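Local coordinates for SCARECROW-LIKE protein 7 (Oryza sativa Japonica Group, PDB 5HYZ), which probably acts as a DNA-binding transcription factor that takes part in plant development and resistance to environmental stress, at residues E201-H213 and A229-Y242. Sequence-based numbering, arbitrary orientation.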
loop_
_atom_site.group_PDB
_atom_site.type_symbol
_atom_site.label_atom_id
_atom_site.label_comp_id
_atom_site.label_asym_id
_atom_site.label_seq_id
_atom_site.Cartn_x
_atom_site.Cartn_y
_atom_site.Cartn_z
ATOM N N GLU A 201 -23.110 -23.172 6.388
ATOM C CA GLU A 201 -22.153 -22.113 6.088
ATOM C C GLU A 201 -21.130 -22.694 5.132
ATOM O O GLU A 201 -20.911 -23.904 5.108
ATOM C CB GLU A 201 -21.488 -21.593 7.386
ATOM C CG GLU A 201 -20.590 -22.594 7.953
ATOM C CD GLU A 201 -20.120 -22.275 9.389
ATOM O OE1 GLU A 201 -20.516 -21.209 9.893
ATOM O OE2 GLU A 201 -19.307 -23.111 9.890
ATOM N N ALA A 202 -20.535 -21.859 4.300
ATOM C CA ALA A 202 -19.428 -22.301 3.464
ATOM C C ALA A 202 -18.143 -22.074 4.223
ATOM O O ALA A 202 -17.956 -21.015 4.822
ATOM C CB ALA A 202 -19.379 -21.536 2.146
ATOM N N VAL A 203 -17.223 -23.020 4.112
ATOM C CA VAL A 203 -15.965 -22.926 4.795
ATOM C C VAL A 203 -14.837 -22.651 3.782
ATOM O O VAL A 203 -14.813 -23.275 2.715
ATOM C CB VAL A 203 -15.665 -24.260 5.524
ATOM C CG1 VAL A 203 -14.277 -24.181 6.099
ATOM C CG2 VAL A 203 -16.730 -24.500 6.629
ATOM N N ALA A 204 -13.935 -21.722 4.109
ATOM C CA ALA A 204 -12.681 -21.579 3.386
ATOM C C ALA A 204 -11.550 -21.756 4.367
ATOM O O ALA A 204 -11.568 -21.184 5.461
ATOM C CB ALA A 204 -12.591 -20.184 2.692
ATOM N N VAL A 205 -10.546 -22.513 3.974
ATOM C CA VAL A 205 -9.384 -22.741 4.824
ATOM C C VAL A 205 -8.197 -22.062 4.210
ATOM O O VAL A 205 -7.968 -22.204 3.013
ATOM C CB VAL A 205 -9.072 -24.269 4.987
ATOM C CG1 VAL A 205 -7.915 -24.452 5.944
ATOM C CG2 VAL A 205 -10.292 -24.904 5.635
ATOM N N ASN A 206 -7.423 -21.352 5.028
ATOM C CA ASN A 206 -6.332 -20.524 4.533
ATOM C C ASN A 206 -4.990 -20.979 5.177
ATOM O O ASN A 206 -4.866 -21.067 6.407
ATOM C CB ASN A 206 -6.652 -19.038 4.880
ATOM C CG ASN A 206 -5.651 -18.076 4.321
ATOM O OD1 ASN A 206 -5.704 -17.797 3.104
ATOM N ND2 ASN A 206 -4.859 -17.405 5.206
ATOM N N PHE A 207 -4.000 -21.316 4.355
ATOM C CA PHE A 207 -2.660 -21.600 4.829
ATOM C C PHE A 207 -1.672 -20.604 4.207
ATOM O O PHE A 207 -1.120 -20.878 3.136
ATOM C CB PHE A 207 -2.219 -22.975 4.386
ATOM C CG PHE A 207 -2.978 -24.118 5.039
ATOM C CD1 PHE A 207 -2.658 -24.516 6.335
ATOM C CD2 PHE A 207 -4.006 -24.787 4.344
ATOM C CE1 PHE A 207 -3.313 -25.597 6.917
ATOM C CE2 PHE A 207 -4.679 -25.878 4.927
ATOM C CZ PHE A 207 -4.308 -26.278 6.229
HETATM N N MSE A 208 -1.422 -19.481 4.847
HETATM C CA MSE A 208 -0.508 -18.503 4.208
HETATM C C MSE A 208 0.823 -18.531 4.954
HETATM O O MSE A 208 0.930 -18.177 6.166
HETATM C CB MSE A 208 -1.045 -17.043 4.214
HETATM C CG MSE A 208 -2.414 -16.933 3.639
HETATM SE SE MSE A 208 -1.850 -16.811 1.610
HETATM C CE MSE A 208 -0.075 -15.807 2.436
ATOM N N LEU A 209 1.859 -19.008 4.267
ATOM C CA LEU A 209 3.214 -19.112 4.841
ATOM C C LEU A 209 3.178 -19.845 6.190
ATOM O O LEU A 209 3.661 -19.336 7.205
ATOM C CB LEU A 209 3.831 -17.727 4.990
ATOM C CG LEU A 209 3.942 -16.947 3.667
ATOM C CD1 LEU A 209 4.668 -15.597 3.874
ATOM C CD2 LEU A 209 4.656 -17.826 2.594
ATOM N N GLN A 210 2.568 -21.018 6.204
ATOM C CA GLN A 210 2.347 -21.696 7.460
ATOM C C GLN A 210 2.700 -23.160 7.321
ATOM O O GLN A 210 3.348 -23.730 8.196
ATOM C CB GLN A 210 0.878 -21.562 7.872
ATOM C CG GLN A 210 0.495 -22.474 9.100
ATOM C CD GLN A 210 1.215 -22.038 10.301
ATOM O OE1 GLN A 210 1.518 -20.862 10.451
ATOM N NE2 GLN A 210 1.555 -22.991 11.174
ATOM N N LEU A 211 2.254 -23.788 6.227
ATOM C CA LEU A 211 2.290 -25.228 6.146
ATOM C C LEU A 211 3.718 -25.716 6.051
ATOM O O LEU A 211 4.023 -26.847 6.485
ATOM C CB LEU A 211 1.465 -25.686 4.943
ATOM C CG LEU A 211 0.676 -26.951 4.933
ATOM C CD1 LEU A 211 -0.099 -27.097 6.292
ATOM C CD2 LEU A 211 -0.227 -26.970 3.666
ATOM N N TYR A 212 4.628 -24.857 5.551
ATOM C CA TYR A 212 6.006 -25.363 5.419
ATOM C C TYR A 212 6.592 -25.723 6.806
ATOM O O TYR A 212 7.501 -26.550 6.922
ATOM C CB TYR A 212 6.903 -24.352 4.754
ATOM C CG TYR A 212 7.250 -23.132 5.615
ATOM C CD1 TYR A 212 6.386 -22.029 5.696
ATOM C CD2 TYR A 212 8.472 -23.078 6.315
ATOM C CE1 TYR A 212 6.735 -20.907 6.479
ATOM C CE2 TYR A 212 8.819 -21.966 7.073
ATOM C CZ TYR A 212 7.949 -20.895 7.167
ATOM O OH TYR A 212 8.313 -19.789 7.924
ATOM N N HIS A 213 6.091 -25.068 7.841
ATOM C CA HIS A 213 6.560 -25.381 9.222
ATOM C C HIS A 213 6.340 -26.843 9.596
ATOM O O HIS A 213 7.046 -27.370 10.462
ATOM C CB HIS A 213 5.849 -24.543 10.287
ATOM C CG HIS A 213 6.209 -23.105 10.261
ATOM N ND1 HIS A 213 7.471 -22.644 10.548
ATOM C CD2 HIS A 213 5.463 -22.019 9.968
ATOM C CE1 HIS A 213 7.479 -21.326 10.462
ATOM N NE2 HIS A 213 6.282 -20.927 10.086
ATOM N N ALA A 229 -8.246 -30.216 7.379
ATOM C CA ALA A 229 -8.878 -29.203 6.509
ATOM C C ALA A 229 -9.963 -29.815 5.584
ATOM O O ALA A 229 -11.106 -29.314 5.465
ATOM C CB ALA A 229 -7.812 -28.528 5.662
ATOM N N LYS A 230 -9.629 -30.953 4.973
ATOM C CA LYS A 230 -10.537 -31.617 4.045
ATOM C C LYS A 230 -11.796 -32.028 4.756
ATOM O O LYS A 230 -12.890 -31.969 4.198
ATOM C CB LYS A 230 -9.816 -32.855 3.403
ATOM C CG LYS A 230 -10.602 -33.636 2.301
ATOM C CD LYS A 230 -10.640 -32.879 0.942
ATOM C CE LYS A 230 -11.338 -33.645 -0.236
ATOM N NZ LYS A 230 -11.513 -32.732 -1.501
ATOM N N SER A 231 -11.669 -32.415 6.013
ATOM C CA SER A 231 -12.851 -32.876 6.762
ATOM C C SER A 231 -13.844 -31.751 7.029
ATOM O O SER A 231 -15.009 -31.989 7.388
ATOM C CB SER A 231 -12.427 -33.507 8.083
ATOM O OG SER A 231 -12.049 -32.550 9.074
ATOM N N LEU A 232 -13.412 -30.491 6.843
ATOM C CA LEU A 232 -14.334 -29.376 7.039
ATOM C C LEU A 232 -15.192 -29.086 5.809
ATOM O O LEU A 232 -15.999 -28.142 5.781
ATOM C CB LEU A 232 -13.521 -28.120 7.439
ATOM C CG LEU A 232 -12.594 -28.301 8.638
ATOM C CD1 LEU A 232 -11.932 -26.941 8.988
ATOM C CD2 LEU A 232 -13.363 -28.830 9.897
ATOM N N SER A 233 -15.016 -29.914 4.808
ATOM C CA SER A 233 -15.625 -29.828 3.481
ATOM C C SER A 233 -15.527 -28.396 2.900
ATOM O O SER A 233 -16.540 -27.807 2.537
ATOM C CB SER A 233 -17.094 -30.236 3.498
ATOM O OG SER A 233 -17.202 -31.586 3.871
ATOM N N PRO A 234 -14.314 -27.854 2.852
ATOM C CA PRO A 234 -14.195 -26.446 2.404
ATOM C C PRO A 234 -14.572 -26.238 0.955
ATOM O O PRO A 234 -14.322 -27.049 0.043
ATOM C CB PRO A 234 -12.695 -26.139 2.669
ATOM C CG PRO A 234 -12.015 -27.534 2.673
ATOM C CD PRO A 234 -13.027 -28.447 3.247
ATOM N N ALA A 235 -15.152 -25.068 0.704
ATOM C CA ALA A 235 -15.403 -24.612 -0.643
ATOM C C ALA A 235 -14.112 -24.373 -1.364
ATOM O O ALA A 235 -14.035 -24.485 -2.625
ATOM C CB ALA A 235 -16.237 -23.305 -0.592
ATOM N N VAL A 236 -13.071 -23.964 -0.598
ATOM C CA VAL A 236 -11.743 -23.737 -1.162
ATOM C C VAL A 236 -10.708 -23.755 -0.020
ATOM O O VAL A 236 -11.015 -23.430 1.130
ATOM C CB VAL A 236 -11.683 -22.354 -1.936
ATOM C CG1 VAL A 236 -11.762 -21.172 -0.945
ATOM C CG2 VAL A 236 -10.389 -22.271 -2.772
ATOM N N VAL A 237 -9.486 -24.121 -0.362
ATOM C CA VAL A 237 -8.338 -24.065 0.506
ATOM C C VAL A 237 -7.291 -23.264 -0.217
ATOM O O VAL A 237 -6.928 -23.584 -1.381
ATOM C CB VAL A 237 -7.769 -25.480 0.787
ATOM C CG1 VAL A 237 -6.483 -25.361 1.664
ATOM C CG2 VAL A 237 -8.822 -26.374 1.492
ATOM N N THR A 238 -6.814 -22.200 0.410
ATOM C CA THR A 238 -5.804 -21.391 -0.226
ATOM C C THR A 238 -4.459 -21.651 0.391
ATOM O O THR A 238 -4.336 -21.836 1.611
ATOM C CB THR A 238 -6.140 -19.875 -0.128
ATOM O OG1 THR A 238 -6.584 -19.591 1.203
ATOM C CG2 THR A 238 -7.323 -19.582 -1.033
ATOM N N LEU A 239 -3.450 -21.709 -0.478
ATOM C CA LEU A 239 -2.114 -22.059 -0.060
ATOM C C LEU A 239 -1.154 -20.984 -0.523
ATOM O O LEU A 239 -1.104 -20.671 -1.745
ATOM C CB LEU A 239 -1.687 -23.415 -0.657
ATOM C CG LEU A 239 -0.267 -23.894 -0.326
ATOM C CD1 LEU A 239 -0.168 -24.207 1.164
ATOM C CD2 LEU A 239 -0.014 -25.219 -1.133
ATOM N N GLY A 240 -0.381 -20.414 0.385
ATOM C CA GLY A 240 0.653 -19.487 -0.054
ATOM C C GLY A 240 1.978 -19.950 0.510
ATOM O O GLY A 240 2.103 -20.116 1.718
ATOM N N GLU A 241 3.007 -20.132 -0.323
ATOM C CA GLU A 241 4.205 -20.808 0.149
ATOM C C GLU A 241 5.441 -20.194 -0.503
ATOM O O GLU A 241 5.362 -19.625 -1.582
ATOM C CB GLU A 241 4.129 -22.311 -0.141
ATOM C CG GLU A 241 3.529 -23.178 1.006
ATOM C CD GLU A 241 4.299 -22.990 2.320
ATOM O OE1 GLU A 241 5.504 -22.702 2.233
ATOM O OE2 GLU A 241 3.710 -23.068 3.418
ATOM N N TYR A 242 6.566 -20.303 0.178
ATOM C CA TYR A 242 7.869 -19.911 -0.399
ATOM C C TYR A 242 8.256 -20.872 -1.518
ATOM O O TYR A 242 8.154 -22.099 -1.363
ATOM C CB TYR A 242 8.940 -19.928 0.692
ATOM C CG TYR A 242 8.633 -18.990 1.857
ATOM C CD1 TYR A 242 8.675 -17.618 1.687
ATOM C CD2 TYR A 242 8.305 -19.496 3.118
ATOM C CE1 TYR A 242 8.416 -16.727 2.756
ATOM C CE2 TYR A 242 8.045 -18.630 4.199
ATOM C CZ TYR A 242 8.119 -17.250 4.008
ATOM O OH TYR A 242 7.861 -16.412 5.064
HETATM O O HOH W 1 -18.047 -25.410 2.704
HETATM O O HOH W 2 1.292 -22.299 3.957
HETATM O O HOH W 3 6.910 -17.464 7.614
#
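Phe-207 and Thr-238 meet through a backbone bond, Phe-207 N to Thr-238 O at 2.8 Å, within a ladder joining strands 202-208 and 236-242. The strands run parallel and with helix 220-231 between them form a beta-alpha-beta unit of the Rossmann-like GRAS domain. One face carries a polar pair: Thr-238 OG1 donates to Asn-206 OD1 (2.8 Å), approaching 26° off the amide plane. Toward helix 220-231 the surface is apolar. With CG beside the backbone N (chi1 -68°), Phe-207 presents its ring edge to Val-237 CG1, which lies 3.7 Å from CD2, while Leu-211 CD2 sits over one ring face.

Beyond the strand 202-208, the chain turns back over Glu-241, whose OE2 accepts from Tyr-212 N (2.9 Å) above the carboxylate plane and lies 2.6 Å from the oxygen of a water that accepts from Leu-211 N. Leu-209 CD2 makes a CH-pi contact over the centre of the Tyr-242 ring (3.7 Å), and that ring turns its edge to the face of Tyr-212, planes at 76°. A second water lies between the two tyrosine hydroxyls.

Farther out, Asp-115 and Gln-123 hold the Asn-206 amide from both ends, fixing its rotation, and Trp-314 packs on Leu-239 and Glu-241. The buried carboxylate, held by a backbone N-H with a water close by, is probably stabilised as an anion, tying the predicted LXXLL segment to the sheet.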